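Local coordinates for Ice-binding protein 1 (Shewanella frigidimarina, PDB 6BG8) that adsorbs its bacterium onto ice as an adhesin and inhibits growth of ice crystals, this chain being its C-terminal ice-binding domain, at residues I117-N121 with L122-R126; V227-A231 with N232-K236. All coordinates share one frame; numbering follows the deposited sequence. Where two conformers were deposited one is given.

Interaction 1: residues I117-N121 with L122-R126. With SO4 (sulfate ion), chain C.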
ATOM      1  N   ILE A 117      18.374   4.527   8.711  1.00  8.50           N
ATOM      2  CA  ILE A 117      18.409   4.342   7.258  1.00  7.04           C
ATOM      3  C   ILE A 117      18.557   2.883   6.855  1.00  7.41           C
ATOM      4  O   ILE A 117      18.368   2.556   5.673  1.00  8.45           O
ATOM      5  CB  ILE A 117      19.511   5.199   6.604  1.00  9.90           C
ATOM      6  CG1 ILE A 117      20.890   4.863   7.174  1.00 10.97           C
ATOM      7  CG2 ILE A 117      19.176   6.679   6.790  1.00  9.05           C
ATOM      8  CD1 ILE A 117      22.048   5.498   6.407  1.00 11.00           C
ATOM      9  N   GLU A 118      18.887   1.998   7.795  1.00  6.09           N
ATOM     10  CA  GLU A 118      18.794   0.558   7.598  1.00  9.10           C
ATOM     11  C   GLU A 118      17.915  -0.016   8.701  1.00 10.44           C
ATOM     12  O   GLU A 118      18.179   0.207   9.888  1.00 11.66           O
ATOM     13  CB  GLU A 118      20.179  -0.108   7.611  1.00  6.55           C
ATOM     14  CG  GLU A 118      20.134  -1.649   7.655  1.00  8.96           C
ATOM     15  CD  GLU A 118      19.431  -2.263   6.450  1.00 10.37           C
ATOM     16  OE1 GLU A 118      19.726  -1.841   5.315  1.00  9.49           O
ATOM     17  OE2 GLU A 118      18.595  -3.182   6.627  1.00  8.43           O
ATOM     18  N   LEU A 119      16.867  -0.742   8.312  1.00  8.11           N
ATOM     19  CA  LEU A 119      15.891  -1.268   9.259  1.00  7.29           C
ATOM     20  C   LEU A 119      16.079  -2.752   9.558  1.00  8.27           C
ATOM     21  O   LEU A 119      15.387  -3.289  10.432  1.00  7.72           O
ATOM     22  CB  LEU A 119      14.465  -1.013   8.745  1.00  8.34           C
ATOM     23  CG  LEU A 119      14.027   0.454   8.697  1.00  8.70           C
ATOM     24  CD1 LEU A 119      12.686   0.624   7.991  1.00 12.11           C
ATOM     25  CD2 LEU A 119      13.964   1.040  10.096  1.00  7.44           C
ATOM     26  N   GLY A 120      17.008  -3.426   8.882  1.00  8.04           N
ATOM     27  CA  GLY A 120      17.246  -4.829   9.166  1.00  7.89           C
ATOM     28  C   GLY A 120      17.848  -5.053  10.543  1.00  6.13           C
ATOM     29  O   GLY A 120      18.593  -4.226  11.070  1.00 11.29           O
ATOM     30  N   ASN A 121      17.493  -6.199  11.133  1.00  9.10           N
ATOM     31  CA  ASN A 121      17.986  -6.658  12.438  1.00  9.26           C
ATOM     32  C   ASN A 121      17.570  -5.737  13.579  1.00 15.05           C
ATOM     33  O   ASN A 121      18.175  -5.764  14.658  1.00 16.71           O
ATOM     34  CB  ASN A 121      19.510  -6.840  12.434  1.00 14.01           C
ATOM     35  CG  ASN A 121      19.959  -7.958  11.518  1.00 13.91           C
ATOM     36  OD1 ASN A 121      19.290  -8.990  11.393  1.00 20.23           O
ATOM     37  ND2 ASN A 121      21.099  -7.764  10.867  1.00 19.98           N
ATOM     38  N   LEU A 122      16.537  -4.924  13.369  1.00 11.09           N
ATOM     39  CA  LEU A 122      15.995  -4.066  14.409  1.00  7.39           C
ATOM     40  C   LEU A 122      14.666  -4.611  14.912  1.00  7.71           C
ATOM     41  O   LEU A 122      13.938  -5.291  14.183  1.00  7.64           O
ATOM     42  CB  LEU A 122      15.782  -2.638  13.904  1.00  7.33           C
ATOM     43  CG  LEU A 122      17.009  -1.885  13.402  1.00 10.05           C
ATOM     44  CD1 LEU A 122      16.595  -0.476  13.004  1.00  9.98           C
ATOM     45  CD2 LEU A 122      18.074  -1.863  14.487  1.00 13.32           C
ATOM     46  N   THR A 123      14.367  -4.310  16.174  1.00  9.47           N
ATOM     47  CA  THR A 123      13.031  -4.472  16.735  1.00  8.60           C
ATOM     48  C   THR A 123      12.563  -3.090  17.167  1.00  8.08           C
ATOM     49  O   THR A 123      13.189  -2.467  18.030  1.00 14.14           O
ATOM     50  CB  THR A 123      13.022  -5.454  17.913  1.00 11.14           C
ATOM     51  OG1 THR A 123      13.446  -6.751  17.461  1.00 12.94           O
ATOM     52  CG2 THR A 123      11.619  -5.564  18.501  1.00  9.13           C
ATOM     53  N   LEU A 124      11.498  -2.600  16.547  1.00  7.41           N
ATOM     54  CA  LEU A 124      10.975  -1.264  16.820  1.00  8.14           C
ATOM     55  C   LEU A 124       9.596  -1.344  17.456  1.00  9.21           C
ATOM     56  O   LEU A 124       8.786  -2.208  17.103  1.00  8.60           O
ATOM     57  CB  LEU A 124      10.893  -0.426  15.537  1.00  7.11           C
ATOM     58  CG  LEU A 124      12.235  -0.080  14.888  1.00  8.61           C
ATOM     59  CD1 LEU A 124      12.027   0.743  13.603  1.00  9.63           C
ATOM     60  CD2 LEU A 124      13.139   0.644  15.878  1.00 15.96           C
ATOM     61  N   THR A 125       9.330  -0.422  18.374  1.00 10.52           N
ATOM     62  CA  THR A 125       8.012  -0.292  18.970  1.00  8.82           C
ATOM     63  C   THR A 125       7.197   0.750  18.202  1.00  6.80           C
ATOM     64  O   THR A 125       7.684   1.394  17.267  1.00  9.61           O
ATOM     65  CB  THR A 125       8.147   0.046  20.451  1.00 12.68           C
ATOM     66  OG1 THR A 125       9.160   1.040  20.619  1.00 14.76           O
ATOM     67  CG2 THR A 125       8.587  -1.191  21.204  1.00 16.61           C
ATOM     68  N   ARG A 126       5.937   0.901  18.594  0.53  7.18           N
ATOM     69  CA  ARG A 126       5.062   1.809  17.868  0.53  8.27           C
ATOM     70  C   ARG A 126       5.579   3.240  17.958  0.53  7.66           C
ATOM     71  O   ARG A 126       6.350   3.605  18.853  0.53  7.50           O
ATOM     72  CB  ARG A 126       3.638   1.729  18.407  0.53  8.27           C
ATOM     73  CG  ARG A 126       3.446   2.427  19.721  0.53  8.73           C
ATOM     74  CD  ARG A 126       2.393   1.702  20.517  0.53 10.37           C
ATOM     75  NE  ARG A 126       1.888   2.495  21.626  0.53  9.05           N
ATOM     76  CZ  ARG A 126       0.704   2.302  22.191  0.53 12.08           C
ATOM     77  NH1 ARG A 126      -0.101   1.346  21.739  0.53  6.92           N
ATOM     78  NH2 ARG A 126       0.324   3.077  23.200  0.53  9.41           N
TER
HETATM   79  S   SO4 C 301       3.869   4.960  23.302  0.52 18.99           S
HETATM   80  O1  SO4 C 301       2.429   5.125  23.452  0.52 18.49           O
HETATM   81  O2  SO4 C 301       4.556   6.246  23.297  0.52 16.78           O
HETATM   82  O3  SO4 C 301       4.310   4.029  24.330  0.52 23.97           O
HETATM   83  O4  SO4 C 301       4.262   4.369  22.046  0.52 19.39           O
HETATM   84  O   HOH W   1      15.908  -7.294  16.218  1.00 24.33           O
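Three backbone N-H groups grip E118 OE2, whose residue also meets L122 through its carbonyl: E118 O lies 3.6 Å from L122 CD1. One of the three is local, G120 N to E118 OE2 at 2.8 Å, arriving on the anti side of the carboxylate and 24° out of its plane; Q138 N and T139 N supply the others. A bend at chi2 (61°) turns the E118 carboxylate back on its own chain, to the N-H two residues on. L119 to L122 form a type II beta turn, N121 taking the positive phi (64°), and this corner leads into strand 122-125 at the edge of the parallel beta-solenoid. L119 CD2 meets L122 CD1 at the end of the turn (4.2 Å) and L124 CD1 in the strand (4.0 Å); the L119 and L124 side chains cross at about a right angle. A water bonds T123 OG1 at 2.8 Å and, weakly, the carbonyl of N121. In one of its two conformers, R126 NH2 donates to sulfate O1 at 2.9 Å and R126 NE to O4 at 3.1 Å, with the sulfur in the guanidinium plane, at its edge. R126 NH1 forms a salt bridge with D149.

Interaction 2: residues V227-A231 with N232-K236; sequences VTLDA and NAVTK
L229 is the first residue to meet the chain that follows the turn, and its CB is directed toward that chain. The carboxamide oxygen of N232 packs tightly against this leucine, with N232 OD1 only 3.2 Å from L229 CB, and the two side chains cross at a slant. Further out, L229 CD1 touches V234 CG2 at 4.2 Å, an apolar contact that spans the inside of the corner. D230 comes next, and its two ends serve different purposes. Its backbone N donates to N232 OD1 at 2.8 Å with an N-H...O angle of 146°, approaching from 42° above the carbonyl plane, so the bond is sound but not lined up with a lone pair. Its CB points away from the following residues, and the carboxylate bonds T212 OG1 through OD2 and T25 OG1 through OD1; T212 is probably an ice-binding residue, as in relatives. A231 then makes the bend itself, in a left-handed backbone conformation (phi 52°) that turns the chain so that the N232 side chain returns to D230 N. CG of N232 sits beside its own backbone N and anti to the carbonyl carbon, a rotation that carries the amide back to the preceding strand. The buried amide is well satisfied: OD1 takes the D230 N-H, while ND2 donates to R211 O and A214 O, tying this corner to the neighbouring loop that holds the predicted ice-binding motif. The turn is thus one corner of a parallel beta-solenoid, flanked on one side by the preceding coil and on the other by a coil from the start of the chain. Strand 226-229 runs between 21-24 and 208-210, and strand 233-236 between 29-31 and 215-217, with L229 packing inward on M16 of strand 14-18 and N232 on V210.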
ATOM      1  N   VAL A 227       1.760   1.087  -9.701  1.00  7.42           N
ATOM      2  CA  VAL A 227       2.090  -0.068  -8.874  1.00  5.43           C
ATOM      3  C   VAL A 227       2.408  -1.221  -9.813  1.00  9.91           C
ATOM      4  O   VAL A 227       1.586  -1.573 -10.666  1.00  6.11           O
ATOM      5  CB  VAL A 227       0.944  -0.452  -7.926  1.00  6.01           C
ATOM      6  CG1 VAL A 227       1.336  -1.688  -7.123  1.00  6.14           C
ATOM      7  CG2 VAL A 227       0.579   0.697  -6.990  1.00  7.00           C
ATOM      8  N   THR A 228       3.585  -1.817  -9.663  1.00  7.20           N
ATOM      9  CA  THR A 228       3.952  -2.968 -10.480  1.00  9.18           C
ATOM     10  C   THR A 228       4.176  -4.180  -9.590  1.00  6.63           C
ATOM     11  O   THR A 228       4.788  -4.073  -8.526  1.00  8.53           O
ATOM     12  CB  THR A 228       5.207  -2.705 -11.338  1.00  7.87           C
ATOM     13  OG1 THR A 228       6.379  -2.650 -10.509  1.00  7.83           O
ATOM     14  CG2 THR A 228       5.052  -1.411 -12.110  1.00  8.31           C
ATOM     15  N   LEU A 229       3.648  -5.319 -10.034  1.00  5.28           N
ATOM     16  CA  LEU A 229       3.806  -6.613  -9.387  1.00  7.36           C
ATOM     17  C   LEU A 229       4.598  -7.559 -10.274  1.00  9.14           C
ATOM     18  O   LEU A 229       4.525  -7.498 -11.503  1.00  8.93           O
ATOM     19  CB  LEU A 229       2.459  -7.270  -9.093  1.00  7.10           C
ATOM     20  CG  LEU A 229       1.419  -6.514  -8.285  1.00  5.78           C
ATOM     21  CD1 LEU A 229       0.281  -7.477  -7.980  1.00 11.17           C
ATOM     22  CD2 LEU A 229       2.062  -5.979  -7.004  1.00  6.13           C
ATOM     23  N   ASP A 230       5.328  -8.457  -9.630  1.00  8.23           N
ATOM     24  CA  ASP A 230       6.021  -9.558 -10.292  1.00  8.00           C
ATOM     25  C   ASP A 230       5.701 -10.812  -9.472  1.00  6.74           C
ATOM     26  O   ASP A 230       6.379 -11.106  -8.483  1.00  7.85           O
ATOM     27  CB  ASP A 230       7.517  -9.272 -10.390  1.00  6.14           C
ATOM     28  CG  ASP A 230       8.278 -10.343 -11.157  1.00  7.66           C
ATOM     29  OD1 ASP A 230       7.658 -11.342 -11.603  1.00  9.01           O
ATOM     30  OD2 ASP A 230       9.504 -10.177 -11.315  1.00 10.68           O
ATOM     31  N   ALA A 231       4.645 -11.525  -9.869  1.00  6.34           N
ATOM     32  CA  ALA A 231       4.272 -12.802  -9.257  1.00  9.21           C
ATOM     33  C   ALA A 231       4.157 -12.697  -7.734  1.00  8.00           C
ATOM     34  O   ALA A 231       4.834 -13.400  -6.981  1.00  8.03           O
ATOM     35  CB  ALA A 231       5.276 -13.897  -9.644  1.00  7.27           C
ATOM     36  N   ASN A 232       3.269 -11.811  -7.280  1.00  6.30           N
ATOM     37  CA  ASN A 232       3.146 -11.523  -5.860  1.00  6.55           C
ATOM     38  C   ASN A 232       1.808 -11.989  -5.314  1.00  9.23           C
ATOM     39  O   ASN A 232       0.785 -11.927  -5.993  1.00  8.22           O
ATOM     40  CB  ASN A 232       3.278 -10.028  -5.583  1.00  6.66           C
ATOM     41  CG  ASN A 232       4.546  -9.453  -6.139  1.00 10.69           C
ATOM     42  OD1 ASN A 232       4.517  -8.550  -6.975  1.00  8.05           O
ATOM     43  ND2 ASN A 232       5.678  -9.985  -5.692  1.00  5.93           N
ATOM     44  N   ALA A 233       1.830 -12.427  -4.065  1.00  5.83           N
ATOM     45  CA  ALA A 233       0.612 -12.620  -3.293  1.00  7.34           C
ATOM     46  C   ALA A 233       0.360 -11.357  -2.484  1.00  8.28           C
ATOM     47  O   ALA A 233       1.154 -11.010  -1.606  1.00 13.09           O
ATOM     48  CB  ALA A 233       0.732 -13.832  -2.372  1.00  9.36           C
ATOM     49  N   VAL A 234      -0.747 -10.679  -2.766  1.00  8.80           N
ATOM     50  CA  VAL A 234      -1.097  -9.432  -2.099  1.00 11.38           C
ATOM     51  C   VAL A 234      -2.432  -9.632  -1.404  1.00 10.36           C
ATOM     52  O   VAL A 234      -3.434  -9.952  -2.053  1.00  7.90           O
ATOM     53  CB  VAL A 234      -1.168  -8.262  -3.090  1.00 10.54           C
ATOM     54  CG1 VAL A 234      -1.555  -6.980  -2.364  1.00  6.05           C
ATOM     55  CG2 VAL A 234       0.160  -8.111  -3.819  1.00  8.19           C
ATOM     56  N   THR A 235      -2.456  -9.441  -0.088  1.00  8.73           N
ATOM     57  CA  THR A 235      -3.682  -9.549   0.686  1.00  9.92           C
ATOM     58  C   THR A 235      -3.954  -8.218   1.359  1.00 13.53           C
ATOM     59  O   THR A 235      -3.077  -7.684   2.049  1.00  9.74           O
ATOM     60  CB  THR A 235      -3.574 -10.652   1.732  1.00  8.65           C
ATOM     61  OG1 THR A 235      -3.286 -11.899   1.075  1.00 12.19           O
ATOM     62  CG2 THR A 235      -4.876 -10.754   2.517  1.00 12.42           C
ATOM     63  N   LYS A 236      -5.151  -7.673   1.146  1.00  9.39           N
ATOM     64  CA  LYS A 236      -5.483  -6.406   1.783  1.00  9.91           C
ATOM     65  C   LYS A 236      -5.637  -6.608   3.280  1.00 12.45           C
ATOM     66  O   LYS A 236      -6.262  -7.574   3.728  1.00 10.97           O
ATOM     67  CB  LYS A 236      -6.768  -5.814   1.208  1.00 10.54           C
ATOM     68  CG  LYS A 236      -7.062  -4.415   1.766  1.00 13.85           C
ATOM     69  CD  LYS A 236      -8.382  -3.866   1.272  1.00 13.07           C
ATOM     70  CE  LYS A 236      -9.399  -3.768   2.384  1.00 19.38           C
ATOM     71  NZ  LYS A 236      -9.762  -5.110   2.894  1.00 21.13           N
TER

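Overall arrangement
Both interactions are solenoid corners at which a side chain accepts a backbone N-H two residues away, but in opposite senses: in interaction 1 the acceptor precedes its donor, in interaction 2 it follows. Their centres lie 24 Å apart and their nearest atoms about 19 Å, so they do not touch. Interaction 1 belongs to the edge, strand 122-125 being outermost in its three-stranded sheet; it lies away from the predicted ice-binding site and has a sulfate, probably from the crystallisation liquor, near its end. Interaction 2 lies closer to the middle of the domain, where the D230 side chain comes within about 3 Å of that of T212.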